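Local coordinates for protein beta-Ala-His dipeptidase (Homo sapiens, PDB 3DLJ) that hydrolyses Xaa-His dipeptides, most actively carnosine and anserine, as a secreted homodimeric metallopeptidase of the M20 family with two zinc ions per subunit, at residues N286-I291 with I315-W320; I217-R222 with P395-I400; I246-M251 with R379-K384; C233-F238 with P344-G349; I37-V42 with L111-A116. All coordinates share one frame; numbering follows the deposited sequence.

Contact 1 (N286-I291 with I315-W320)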
# COMPACT_ATOMS: atom_id res chain seq x y z
N ASN A 286 -2.20 27.36 2.28
CA ASN A 286 -0.87 27.79 1.87
C ASN A 286 0.12 26.64 1.62
O ASN A 286 0.86 26.65 0.65
CB ASN A 286 -0.31 28.80 2.86
CG ASN A 286 -0.83 30.21 2.61
OD1 ASN A 286 -1.57 30.46 1.65
ND2 ASN A 286 -0.44 31.16 3.47
N THR A 287 0.10 25.66 2.52
CA THR A 287 0.84 24.42 2.38
C THR A 287 0.57 23.70 1.05
O THR A 287 1.50 23.17 0.44
CB THR A 287 0.51 23.48 3.60
OG1 THR A 287 1.01 24.08 4.81
CG2 THR A 287 1.10 22.12 3.45
N TYR A 288 -0.68 23.70 0.61
CA TYR A 288 -1.07 23.11 -0.67
C TYR A 288 -0.60 23.91 -1.87
O TYR A 288 -0.17 23.34 -2.87
CB TYR A 288 -2.58 22.84 -0.72
CG TYR A 288 -2.95 21.64 0.10
CD1 TYR A 288 -3.29 21.75 1.45
CD2 TYR A 288 -2.91 20.38 -0.46
CE1 TYR A 288 -3.60 20.61 2.20
CE2 TYR A 288 -3.23 19.26 0.26
CZ TYR A 288 -3.57 19.37 1.59
OH TYR A 288 -3.86 18.20 2.27
N LYS A 289 -0.68 25.23 -1.77
CA LYS A 289 -0.19 26.12 -2.81
C LYS A 289 1.31 25.94 -3.06
O LYS A 289 1.79 26.19 -4.16
CB LYS A 289 -0.51 27.57 -2.45
N ALA A 290 2.05 25.50 -2.03
CA ALA A 290 3.51 25.35 -2.13
C ALA A 290 3.97 24.00 -2.69
O ALA A 290 5.16 23.80 -2.88
CB ALA A 290 4.18 25.62 -0.77
N ILE A 291 3.02 23.09 -2.94
CA ILE A 291 3.32 21.78 -3.54
C ILE A 291 3.47 21.93 -5.06
O ILE A 291 2.78 22.75 -5.67
CB ILE A 291 2.22 20.73 -3.22
CG1 ILE A 291 2.09 20.51 -1.71
CG2 ILE A 291 2.47 19.43 -3.97
CD1 ILE A 291 3.10 19.57 -1.09
N ILE A 315 -7.56 19.23 -6.00
CA ILE A 315 -7.16 17.84 -6.31
C ILE A 315 -6.42 17.20 -5.15
O ILE A 315 -6.77 16.09 -4.72
CB ILE A 315 -6.24 17.76 -7.58
CG1 ILE A 315 -6.99 18.19 -8.85
CG2 ILE A 315 -5.56 16.37 -7.70
CD1 ILE A 315 -8.13 17.30 -9.19
N LEU A 316 -5.40 17.89 -4.65
CA LEU A 316 -4.53 17.35 -3.60
C LEU A 316 -5.24 17.22 -2.26
O LEU A 316 -5.09 16.19 -1.58
CB LEU A 316 -3.26 18.21 -3.46
CG LEU A 316 -2.24 18.10 -4.60
CD1 LEU A 316 -1.05 18.98 -4.28
CD2 LEU A 316 -1.82 16.67 -4.80
N MET A 317 -6.02 18.24 -1.91
CA MET A 317 -6.84 18.21 -0.70
C MET A 317 -7.88 17.09 -0.70
O MET A 317 -8.12 16.45 0.34
CB MET A 317 -7.54 19.54 -0.47
CG MET A 317 -6.62 20.68 -0.07
SD MET A 317 -7.60 22.11 0.39
CE MET A 317 -6.37 23.43 0.23
N HIS A 318 -8.49 16.84 -1.85
CA HIS A 318 -9.48 15.76 -1.93
C HIS A 318 -8.89 14.35 -1.82
O HIS A 318 -9.55 13.42 -1.37
CB HIS A 318 -10.44 15.96 -3.11
CG HIS A 318 -11.54 16.92 -2.78
ND1 HIS A 318 -11.39 18.28 -2.91
CD2 HIS A 318 -12.76 16.72 -2.24
CE1 HIS A 318 -12.49 18.88 -2.48
NE2 HIS A 318 -13.34 17.95 -2.07
N LEU A 319 -7.61 14.26 -2.19
CA LEU A 319 -6.78 13.08 -2.00
C LEU A 319 -6.26 12.92 -0.56
O LEU A 319 -6.15 11.79 -0.05
CB LEU A 319 -5.57 13.19 -2.94
CG LEU A 319 -5.73 12.96 -4.43
CD1 LEU A 319 -4.36 12.87 -5.12
CD2 LEU A 319 -6.55 11.66 -4.68
N TRP A 320 -5.93 14.03 0.08
CA TRP A 320 -5.17 13.96 1.33
C TRP A 320 -5.93 14.28 2.61
O TRP A 320 -5.62 13.72 3.66
CB TRP A 320 -3.94 14.87 1.26
CG TRP A 320 -2.94 14.53 0.18
CD1 TRP A 320 -2.88 13.38 -0.59
CD2 TRP A 320 -1.84 15.35 -0.23
NE1 TRP A 320 -1.82 13.45 -1.45
CE2 TRP A 320 -1.17 14.65 -1.26
CE3 TRP A 320 -1.35 16.61 0.18
CZ2 TRP A 320 -0.03 15.17 -1.89
CZ3 TRP A 320 -0.23 17.13 -0.44
CH2 TRP A 320 0.42 16.40 -1.47

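Contact 2 (I217-R222 with P395-I400)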
# COMPACT_ATOMS: atom_id res chain seq x y z
N ILE A 217 8.80 13.11 0.01
CA ILE A 217 8.77 12.42 1.29
C ILE A 217 7.33 12.50 1.82
O ILE A 217 6.71 13.56 1.74
CB ILE A 217 9.77 13.01 2.33
CG1 ILE A 217 11.21 12.72 1.93
CG2 ILE A 217 9.57 12.39 3.70
CD1 ILE A 217 12.18 13.82 2.35
N THR A 218 6.82 11.39 2.35
CA THR A 218 5.42 11.27 2.73
C THR A 218 5.29 11.22 4.25
O THR A 218 5.95 10.41 4.91
CB THR A 218 4.80 10.02 2.05
OG1 THR A 218 5.05 10.09 0.63
CG2 THR A 218 3.28 9.90 2.32
N TYR A 219 4.46 12.10 4.80
CA TYR A 219 4.38 12.27 6.25
C TYR A 219 2.97 12.11 6.82
O TYR A 219 2.78 12.27 8.04
CB TYR A 219 4.95 13.63 6.67
CG TYR A 219 4.10 14.82 6.26
CD1 TYR A 219 3.10 15.33 7.11
CD2 TYR A 219 4.31 15.45 5.03
CE1 TYR A 219 2.33 16.42 6.73
CE2 TYR A 219 3.55 16.54 4.65
CZ TYR A 219 2.56 17.02 5.50
OH TYR A 219 1.82 18.10 5.11
N GLY A 220 2.01 11.82 5.96
CA GLY A 220 0.65 11.56 6.41
C GLY A 220 -0.11 10.68 5.47
O GLY A 220 0.11 10.72 4.26
N THR A 221 -1.02 9.87 6.02
CA THR A 221 -1.83 8.93 5.25
C THR A 221 -3.31 9.02 5.65
O THR A 221 -3.64 9.44 6.74
CB THR A 221 -1.35 7.45 5.43
OG1 THR A 221 -1.43 7.08 6.81
CG2 THR A 221 0.09 7.25 4.95
N ARG A 222 -4.22 8.58 4.79
CA ARG A 222 -5.62 8.54 5.20
C ARG A 222 -5.91 7.25 5.97
O ARG A 222 -5.19 6.28 5.84
CB ARG A 222 -6.55 8.68 4.00
CG ARG A 222 -6.53 10.06 3.37
CD ARG A 222 -7.81 10.30 2.58
NE ARG A 222 -7.71 9.65 1.28
CZ ARG A 222 -8.42 9.96 0.20
NH1 ARG A 222 -9.34 10.94 0.20
NH2 ARG A 222 -8.17 9.27 -0.89
N PRO A 395 -6.39 7.58 10.45
CA PRO A 395 -5.28 8.16 9.69
C PRO A 395 -4.01 8.31 10.51
O PRO A 395 -4.03 8.27 11.75
CB PRO A 395 -5.82 9.53 9.26
CG PRO A 395 -6.92 9.81 10.14
CD PRO A 395 -7.48 8.55 10.67
N TRP A 396 -2.90 8.47 9.82
CA TRP A 396 -1.61 8.56 10.45
C TRP A 396 -0.93 9.82 9.95
O TRP A 396 -1.06 10.19 8.78
CB TRP A 396 -0.79 7.31 10.14
CG TRP A 396 0.71 7.40 10.47
CD1 TRP A 396 1.33 7.00 11.63
CD2 TRP A 396 1.75 7.89 9.61
NE1 TRP A 396 2.68 7.22 11.54
CE2 TRP A 396 2.97 7.76 10.32
CE3 TRP A 396 1.77 8.42 8.31
CZ2 TRP A 396 4.21 8.15 9.76
CZ3 TRP A 396 2.99 8.80 7.76
CH2 TRP A 396 4.19 8.67 8.49
N ILE A 397 -0.22 10.48 10.87
CA ILE A 397 0.60 11.66 10.59
C ILE A 397 1.93 11.54 11.33
O ILE A 397 1.96 11.18 12.51
CB ILE A 397 -0.11 12.96 11.06
CG1 ILE A 397 0.53 14.20 10.44
CG2 ILE A 397 -0.15 13.04 12.60
CD1 ILE A 397 -0.13 14.64 9.14
N ALA A 398 3.02 11.83 10.62
CA ALA A 398 4.32 11.94 11.27
C ALA A 398 4.60 13.39 11.62
O ALA A 398 3.95 14.31 11.10
CB ALA A 398 5.42 11.40 10.37
N ASN A 399 5.55 13.59 12.54
CA ASN A 399 6.09 14.92 12.78
C ASN A 399 7.15 15.18 11.72
O ASN A 399 8.22 14.55 11.73
CB ASN A 399 6.69 15.01 14.19
N ILE A 400 6.83 16.06 10.77
CA ILE A 400 7.81 16.57 9.81
C ILE A 400 8.94 17.27 10.60
O ILE A 400 8.72 17.75 11.73
CB ILE A 400 7.16 17.54 8.80

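Contact 3 (I246-M251 with R379-K384)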
# COMPACT_ATOMS: atom_id res chain seq x y z
N ILE A 246 -41.92 -10.92 -9.99
CA ILE A 246 -42.63 -11.25 -8.75
C ILE A 246 -41.76 -11.22 -7.48
O ILE A 246 -42.28 -11.36 -6.37
CB ILE A 246 -43.41 -12.61 -8.86
CG1 ILE A 246 -42.46 -13.81 -8.97
CG2 ILE A 246 -44.42 -12.60 -10.05
CD1 ILE A 246 -43.20 -15.13 -8.86
N LEU A 247 -40.45 -11.02 -7.65
CA LEU A 247 -39.55 -10.95 -6.50
C LEU A 247 -39.08 -9.55 -6.15
O LEU A 247 -38.95 -8.68 -7.02
CB LEU A 247 -38.31 -11.80 -6.73
CG LEU A 247 -38.47 -13.28 -6.99
CD1 LEU A 247 -37.18 -13.76 -7.62
CD2 LEU A 247 -38.84 -14.06 -5.70
N HIS A 248 -38.81 -9.34 -4.86
CA HIS A 248 -37.94 -8.28 -4.41
C HIS A 248 -36.54 -8.81 -4.70
O HIS A 248 -36.04 -9.69 -3.98
CB HIS A 248 -38.05 -8.06 -2.91
CG HIS A 248 -39.35 -7.44 -2.48
ND1 HIS A 248 -40.31 -8.15 -1.79
CD2 HIS A 248 -39.81 -6.17 -2.57
CE1 HIS A 248 -41.33 -7.35 -1.52
NE2 HIS A 248 -41.05 -6.14 -1.98
N GLU A 249 -35.93 -8.30 -5.75
CA GLU A 249 -34.65 -8.84 -6.20
C GLU A 249 -33.48 -8.25 -5.40
O GLU A 249 -33.33 -7.02 -5.35
CB GLU A 249 -34.47 -8.60 -7.69
CG GLU A 249 -35.57 -9.22 -8.53
CD GLU A 249 -35.26 -9.17 -10.03
OE1 GLU A 249 -36.15 -9.54 -10.83
OE2 GLU A 249 -34.14 -8.76 -10.42
N PRO A 250 -32.67 -9.13 -4.77
CA PRO A 250 -31.46 -8.69 -4.06
C PRO A 250 -30.64 -7.64 -4.82
O PRO A 250 -30.24 -6.65 -4.21
CB PRO A 250 -30.68 -10.01 -3.88
CG PRO A 250 -31.78 -11.01 -3.67
CD PRO A 250 -32.83 -10.60 -4.69
N MET A 251 -30.42 -7.84 -6.13
CA MET A 251 -29.67 -6.85 -6.95
C MET A 251 -30.35 -5.47 -7.01
O MET A 251 -29.66 -4.44 -6.99
CB MET A 251 -29.42 -7.34 -8.36
CG MET A 251 -28.23 -8.25 -8.51
SD MET A 251 -26.63 -7.50 -8.13
CE MET A 251 -26.28 -6.53 -9.62
N ARG A 379 -37.75 0.73 1.30
CA ARG A 379 -38.05 -0.11 0.16
C ARG A 379 -39.17 -1.13 0.43
O ARG A 379 -39.73 -1.67 -0.51
CB ARG A 379 -36.77 -0.79 -0.30
CG ARG A 379 -35.93 0.17 -1.11
CD ARG A 379 -34.74 -0.46 -1.73
NE ARG A 379 -35.02 -1.39 -2.82
CZ ARG A 379 -35.27 -1.04 -4.07
NH1 ARG A 379 -35.48 -1.98 -4.99
NH2 ARG A 379 -35.31 0.24 -4.41
N ASN A 380 -39.51 -1.35 1.70
CA ASN A 380 -40.46 -2.38 2.11
C ASN A 380 -40.16 -3.72 1.40
O ASN A 380 -41.00 -4.27 0.68
CB ASN A 380 -41.93 -1.93 1.89
CG ASN A 380 -42.31 -0.68 2.68
OD1 ASN A 380 -41.80 -0.44 3.77
ND2 ASN A 380 -43.22 0.12 2.12
N SER A 381 -38.94 -4.21 1.59
CA SER A 381 -38.46 -5.40 0.90
C SER A 381 -38.55 -6.60 1.83
O SER A 381 -38.48 -6.43 3.03
CB SER A 381 -37.03 -5.19 0.43
OG SER A 381 -36.44 -6.39 -0.04
N SER A 382 -38.68 -7.80 1.27
CA SER A 382 -38.73 -9.03 2.03
C SER A 382 -37.33 -9.55 2.31
O SER A 382 -37.14 -10.48 3.08
CB SER A 382 -39.53 -10.09 1.26
OG SER A 382 -38.91 -10.41 0.00
N ASN A 383 -36.34 -8.95 1.64
CA ASN A 383 -34.94 -9.36 1.80
C ASN A 383 -34.36 -8.97 3.15
O ASN A 383 -34.87 -8.10 3.84
CB ASN A 383 -34.08 -8.80 0.65
CG ASN A 383 -34.48 -9.38 -0.68
OD1 ASN A 383 -34.89 -10.54 -0.76
ND2 ASN A 383 -34.36 -8.58 -1.74
N LYS A 384 -33.31 -9.66 3.52
CA LYS A 384 -32.55 -9.35 4.72
C LYS A 384 -31.31 -8.55 4.31
O LYS A 384 -30.68 -8.84 3.30
CB LYS A 384 -32.19 -10.66 5.44
CG LYS A 384 -30.99 -10.59 6.38

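Contact 4 (C233-F238 with P344-G349)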
# COMPACT_ATOMS: atom_id res chain seq x y z
N CYS A 233 -32.05 -12.98 -0.38
CA CYS A 233 -33.39 -13.58 -0.53
C CYS A 233 -33.33 -15.04 -0.06
O CYS A 233 -33.72 -15.38 1.05
CB CYS A 233 -33.84 -13.47 -2.01
SG CYS A 233 -35.56 -14.04 -2.40
N ARG A 234 -32.80 -15.91 -0.92
CA ARG A 234 -32.46 -17.26 -0.53
C ARG A 234 -31.11 -17.42 -1.15
O ARG A 234 -30.65 -16.53 -1.85
CB ARG A 234 -33.44 -18.27 -1.11
CG ARG A 234 -33.58 -18.15 -2.62
CD ARG A 234 -34.45 -19.25 -3.20
NE ARG A 234 -34.07 -19.46 -4.60
CZ ARG A 234 -34.80 -20.12 -5.49
NH1 ARG A 234 -35.97 -20.64 -5.15
NH2 ARG A 234 -34.35 -20.25 -6.74
N ASP A 235 -30.47 -18.55 -0.89
CA ASP A 235 -29.14 -18.82 -1.38
C ASP A 235 -29.14 -19.14 -2.88
O ASP A 235 -28.21 -18.76 -3.57
CB ASP A 235 -28.52 -20.01 -0.61
CG ASP A 235 -27.85 -19.59 0.70
OD1 ASP A 235 -27.64 -20.49 1.53
OD2 ASP A 235 -27.54 -18.39 0.90
N GLN A 236 -30.16 -19.84 -3.36
CA GLN A 236 -30.22 -20.23 -4.77
C GLN A 236 -30.67 -19.04 -5.65
O GLN A 236 -31.56 -18.26 -5.27
CB GLN A 236 -31.16 -21.44 -4.93
CG GLN A 236 -31.05 -22.21 -6.24
CD GLN A 236 -32.08 -23.32 -6.34
OE1 GLN A 236 -33.27 -23.12 -6.03
NE2 GLN A 236 -31.63 -24.49 -6.79
N ASP A 237 -30.03 -18.89 -6.81
CA ASP A 237 -30.40 -17.87 -7.78
C ASP A 237 -31.68 -18.30 -8.48
O ASP A 237 -32.09 -19.46 -8.37
CB ASP A 237 -29.32 -17.72 -8.86
CG ASP A 237 -28.02 -17.19 -8.34
OD1 ASP A 237 -27.96 -16.64 -7.23
OD2 ASP A 237 -27.04 -17.31 -9.07
N PHE A 238 -32.28 -17.37 -9.22
CA PHE A 238 -33.49 -17.65 -10.00
C PHE A 238 -33.23 -17.41 -11.49
O PHE A 238 -32.42 -16.54 -11.87
CB PHE A 238 -34.67 -16.74 -9.58
CG PHE A 238 -34.98 -16.74 -8.09
CD1 PHE A 238 -34.22 -15.99 -7.19
CD2 PHE A 238 -36.07 -17.45 -7.60
CE1 PHE A 238 -34.52 -15.96 -5.82
CE2 PHE A 238 -36.39 -17.41 -6.25
CZ PHE A 238 -35.60 -16.68 -5.36
N PRO A 344 -29.64 -13.13 -9.12
CA PRO A 344 -28.81 -13.55 -7.97
C PRO A 344 -29.63 -13.61 -6.68
O PRO A 344 -30.41 -12.71 -6.42
CB PRO A 344 -27.76 -12.43 -7.87
CG PRO A 344 -27.66 -11.89 -9.26
CD PRO A 344 -29.03 -11.98 -9.84
N GLY A 345 -29.46 -14.68 -5.89
CA GLY A 345 -30.20 -14.82 -4.64
C GLY A 345 -29.55 -14.08 -3.48
O GLY A 345 -30.22 -13.60 -2.58
N ARG A 346 -28.23 -13.95 -3.50
CA ARG A 346 -27.50 -13.34 -2.41
C ARG A 346 -26.32 -12.60 -2.97
O ARG A 346 -25.45 -13.18 -3.64
CB ARG A 346 -26.99 -14.44 -1.45
CG ARG A 346 -26.77 -13.99 -0.03
CD ARG A 346 -26.23 -15.17 0.82
NE ARG A 346 -24.78 -15.12 0.87
CZ ARG A 346 -24.07 -15.23 1.98
NH1 ARG A 346 -22.73 -15.14 1.93
NH2 ARG A 346 -24.70 -15.44 3.14
N VAL A 347 -26.26 -11.31 -2.68
CA VAL A 347 -25.24 -10.43 -3.23
C VAL A 347 -24.62 -9.57 -2.12
O VAL A 347 -25.30 -9.26 -1.12
CB VAL A 347 -25.84 -9.53 -4.34
CG1 VAL A 347 -26.17 -10.35 -5.56
CG2 VAL A 347 -27.11 -8.82 -3.82
N ILE A 348 -23.35 -9.21 -2.29
CA ILE A 348 -22.62 -8.39 -1.32
C ILE A 348 -21.96 -7.21 -2.05
O ILE A 348 -21.06 -7.40 -2.88
CB ILE A 348 -21.51 -9.21 -0.54
CG1 ILE A 348 -22.03 -10.58 -0.07
CG2 ILE A 348 -21.00 -8.43 0.71
CD1 ILE A 348 -21.03 -11.37 0.74
N GLY A 349 -22.41 -6.00 -1.73
CA GLY A 349 -21.79 -4.80 -2.24
C GLY A 349 -20.55 -4.48 -1.42
O GLY A 349 -20.53 -4.70 -0.21
O HOH W 1 -26.23 -15.25 -5.64

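Contact 5 (I37-V42 with L111-A116)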
# COMPACT_ATOMS: atom_id res chain seq x y z
N ILE A 37 8.52 -15.30 -8.66
CA ILE A 37 8.01 -16.09 -7.55
C ILE A 37 6.60 -15.56 -7.24
O ILE A 37 6.44 -14.45 -6.79
CB ILE A 37 8.92 -16.02 -6.31
CG1 ILE A 37 10.37 -16.43 -6.71
CG2 ILE A 37 8.37 -16.92 -5.19
CD1 ILE A 37 11.42 -16.24 -5.63
N GLU A 38 5.59 -16.38 -7.51
CA GLU A 38 4.21 -15.92 -7.46
C GLU A 38 3.67 -15.90 -6.03
O GLU A 38 2.80 -16.69 -5.66
CB GLU A 38 3.38 -16.77 -8.41
CG GLU A 38 3.97 -16.69 -9.81
CD GLU A 38 3.12 -17.37 -10.87
OE1 GLU A 38 1.93 -17.65 -10.61
OE2 GLU A 38 3.65 -17.60 -11.99
N SER A 39 4.20 -14.95 -5.25
CA SER A 39 3.99 -14.88 -3.79
C SER A 39 2.64 -14.25 -3.39
O SER A 39 2.55 -13.35 -2.55
CB SER A 39 5.16 -14.16 -3.12
OG SER A 39 5.45 -12.93 -3.78
N ASP A 40 1.59 -14.78 -3.99
CA ASP A 40 0.23 -14.25 -3.85
C ASP A 40 -0.36 -14.69 -2.48
O ASP A 40 -0.61 -15.88 -2.25
CB ASP A 40 -0.56 -14.77 -5.05
CG ASP A 40 -2.02 -14.35 -5.06
OD1 ASP A 40 -2.58 -14.00 -4.02
OD2 ASP A 40 -2.62 -14.42 -6.17
N SER A 41 -0.55 -13.72 -1.58
CA SER A 41 -1.06 -13.99 -0.22
C SER A 41 -2.59 -13.95 -0.10
O SER A 41 -3.14 -14.32 0.93
CB SER A 41 -0.49 -12.99 0.78
OG SER A 41 -0.90 -11.67 0.44
N VAL A 42 -3.26 -13.47 -1.15
CA VAL A 42 -4.68 -13.14 -1.07
C VAL A 42 -5.53 -14.37 -1.46
O VAL A 42 -6.61 -14.57 -0.89
CB VAL A 42 -5.01 -11.86 -1.93
CG1 VAL A 42 -6.52 -11.64 -2.11
CG2 VAL A 42 -4.39 -10.61 -1.31
N LEU A 111 6.90 -9.06 0.98
CA LEU A 111 7.23 -9.79 -0.26
C LEU A 111 6.05 -10.59 -0.83
O LEU A 111 6.20 -11.30 -1.82
CB LEU A 111 8.48 -10.65 -0.06
CG LEU A 111 9.74 -9.78 0.09
CD1 LEU A 111 10.89 -10.66 0.48
CD2 LEU A 111 10.08 -9.05 -1.21
N ASP A 112 4.87 -10.43 -0.22
CA ASP A 112 3.63 -10.87 -0.85
C ASP A 112 3.08 -9.80 -1.79
O ASP A 112 3.30 -8.60 -1.60
CB ASP A 112 2.56 -11.25 0.20
CG ASP A 112 2.16 -10.08 1.06
OD1 ASP A 112 3.07 -9.37 1.58
OD2 ASP A 112 0.93 -9.85 1.22
N VAL A 113 2.35 -10.28 -2.81
CA VAL A 113 1.76 -9.44 -3.86
C VAL A 113 0.22 -9.67 -3.96
O VAL A 113 -0.32 -10.71 -3.50
CB VAL A 113 2.47 -9.69 -5.24
CG1 VAL A 113 3.94 -9.28 -5.18
CG2 VAL A 113 2.35 -11.15 -5.64
N GLN A 114 -0.46 -8.66 -4.52
CA GLN A 114 -1.85 -8.74 -4.96
C GLN A 114 -1.95 -9.75 -6.11
O GLN A 114 -1.00 -9.87 -6.89
CB GLN A 114 -2.34 -7.37 -5.44
CG GLN A 114 -2.70 -6.39 -4.32
CD GLN A 114 -4.01 -6.77 -3.59
OE1 GLN A 114 -5.00 -7.12 -4.23
NE2 GLN A 114 -4.01 -6.71 -2.27
N PRO A 115 -3.08 -10.48 -6.21
CA PRO A 115 -3.27 -11.40 -7.33
C PRO A 115 -3.08 -10.71 -8.69
O PRO A 115 -3.32 -9.52 -8.82
CB PRO A 115 -4.73 -11.84 -7.19
CG PRO A 115 -5.02 -11.72 -5.73
CD PRO A 115 -4.24 -10.47 -5.30
N ALA A 116 -2.63 -11.47 -9.67
CA ALA A 116 -2.52 -10.98 -11.02
C ALA A 116 -2.92 -12.08 -11.98
O ALA A 116 -2.25 -13.13 -12.10
CB ALA A 116 -1.11 -10.53 -11.30
O HOH W 2 -1.68 -14.16 -8.69

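Contact 1 (N286-I291 with I315-W320)
With CG anti to its own carbonyl carbon (chi1 -75°), Tyr288 sends its ring off helix 282-289 toward helix 312-320, where Met317, with CG likewise anti to the carbonyl carbon (chi1 -70°), lays its chain over one face of that ring. Met317 CG stands above the ring centre, 3.5 Å from the centroid and almost on the ring normal, a CH-pi contact. The methionine chain is extended beyond CG, and SD remains over the same face at 4.7 Å from the centroid, a Met-aromatic contact; CE ends 3.7 Å from Tyr288 CD1. Near the ring plane, Leu316 CB meets the edge at CD2, 3.7 Å away. Tyr288 and Trp320 run antiparallel past one another as side chains and meet rim to rim, their planes 39° apart, with Tyr288 CE2 3.3 Å from Trp320 CE3. The phenol oxygen reaches as far as Trp320 CB, 3.5 Å from OH. Just beyond the end of the first helix, Ile291 extends the apolar patch: CG2 packs on Leu316 CD1 at 3.6 Å, while CD1 meets the indole tip to tip at CH2 and CZ3. No hydrogen bond crosses between the segments, so the helices are joined by a buried apolar interface centred on one tyrosine. Beyond it, Met317 also touches Leu280 and Tyr322, whereas Trp320 rests on Ile423 and Arg424, and Ile291 on Asp421, setting the helix pair against strand 421-425.

Contact 2 (I217-R222 with P395-I400)
Trp396 lies against Tyr219, Gly220 and Thr221 where strands 216-232 and 384-397 run antiparallel in a mixed beta-sheet. Its CB sits 3.4 Å from Thr221 OG1. The first torsion, with CG anti to the backbone N (chi1 166°), puts CG beside the carbonyl carbon and starts the indole back along the neighbouring strand. Further out CE3 approaches Thr221 OG1 and Gly220 CA. CZ3 then meets the peptide carbon of Tyr219, 3.4 Å from its C, and CH2 comes near the carbonyls of Tyr219 and Thr218. The Trp396 side chain also packs on Tyr405 of helix 403-416 and on Ala432, Lys433 and Gln436 of helix 430-438. Thr221 and Trp396 form a hydrogen-bonded pair: Thr221 N donates to Trp396 O at 2.8 Å, while the return bond is weak. Gly220 and Ile397 form the adjacent non-hydrogen-bonded pair, their CA atoms 4.2 Å apart. Ile397 lies side by side with Tyr219, its CD1 3.9 Å from Tyr219 CD1, close over Gly220, which has no side chain in the way. At the end of the pairing, Ala398 N donates to Tyr219 O at 2.6 Å in a nearly straight bond, N-H...O 178°.

Contact 3 (I246-M251 with R379-K384)
The His248 imidazole lies with one face on the backbone of Ser381 and Ser382. Ser381 CA is over the ring centre, a CH-pi contact 3.9 Å from the centroid, and Ser382 N stands 3.5 Å above the plane, offset toward the rim. Asn380 O lies 3.3 Å from His248 NE2. His248 ND1 and Ser382 OG share a 3.2 Å hydrogen bond in which either could be the donor. The other flat group, the Asn383 amide, sends ND2 to His248 O at 3.0 Å; the donor stands above the carbonyl plane, and the acceptor is tilted 17° out of the amide plane. ND2 also lies against the Pro250 ring, 3.9 Å from CD, the two side chains crossing at about a right angle. An ST turn shapes this part of the loop between helix 361-377 and strand 384-397: Ser381 OG, anti to its backbone N (chi1 169°), accepts from Asn383 N at 3.1 Å. Across from it, Glu249 holds the N-cap position of helix 250-258. Asp253 of that helix bonds Ser381 OG and Asn383 ND2 through OD2, and its OD1 forms a salt bridge with Arg379 NE.

Contact 4 (C233-F238 with P344-G349)
Asp237 turns its carboxylate onto the backbone of Pro344 and Gly345. With CG anti to the carbonyl carbon (chi1 -65°), OD1 accepts from Gly345 N at 2.8 Å, on its anti side and 32° out of the carboxylate plane, and also lies 3.3 Å from Pro344 CA. A water lies 2.7 Å from the same OD1, probably as donor, and accepts from Arg346 N. An alanine here would probably leave Gly345 N without its side-chain acceptor and the water without one of its anchors, so that Gly345 would be gripped from this loop through its carbonyl alone. That second grip comes from Cys233 N, which donates to Gly345 O at 2.9 Å, almost along the C=O axis. Strands 216-232 and 346-355 are antiparallel neighbours in the mixed sheet, and the contact lies where one ends and the other begins. Arg234, with CG between its backbone N and carbonyl carbon (chi1 54°), runs out extended, and the loop folds round its guanidinium so that NE bonds Gln236 O and NH2 bonds Asp237 O, both acceptors in the guanidinium plane. Phe238 CE2 lies over the centre of one guanidinium face. Arg346, bent at chi3, runs side by side with Asp235, whose OD2 is 3.5 Å from Arg346 CD; beyond salt-bridge distance from each other, Arg346 NH2 pairs with Glu230 and Asp235 OD2 with Lys232.

Contact 5 (I37-V42 with L111-A116)
Asp112 OD2 is gripped by Ser41 OG at 2.7 Å through its anti lone pair and by the backbone N of Glu178, a zinc ligand, while OD1 has a weak bond from the N of Glu177, the probable proton acceptor. Asp112 is probably an active-site residue, as in related enzymes, and Ser41 is well placed to position it from the second shell. A second hydroxyl, Ser39 OG, set between its backbone N and carbonyl carbon (chi1 49°), donates to Leu111 O at 2.7 Å in the carbonyl plane. The backbones are joined by a single bridge at Asp40 and Val113, where Val113 N donates to Ser39 O at 3.1 Å from above the carbonyl plane. Asp40 OD1 closes an Asx turn by accepting from Val42 N at 3.0 Å. Its OD2 lies 3.3 Å from Pro115 CA, takes a bond from Gln43 NE2 and accepts from a water that in turn accepts from Ala116 N. A leucine in place of Asp40 would probably leave Val42 N, Gln43 NE2 and that water without their carboxylate acceptors and free the turn to open. Val42 CB packs on Pro115 CD at 3.7 Å. The contact joins the loop between helices 24-35 and 46-65 to the loop after strand 104-110, with Leu111 against Ala59 of helix 46-65 and Val113 against Lys145 of helix 141-160, whose NZ also bonds Ser39 OG.

Overall arrangement
From the N terminus, contact 5 closes first, bringing the loop after helix 24-35 to the loop after strand 104-110 beside the zinc site. Contact 2 opens next and closes last: strand 216-232 leaves it, and strand 384-397 returns to it after 172 residues. The other three lie within that span. Contacts 4 and 3 cross, their segments alternating along the chain; Pro250 packs on Cys233, Pro344 and Gly345, and Asn383 on Cys233, tying the ends of strands 216-232 and 346-355 to helix 250-258 and the loop before strand 384-397. Contact 1, the shortest loop, lies inside both and joins helices 282-289 and 312-320. It touches contact 2 at Arg222, and its centre lies about 43 Å from that of contact 4.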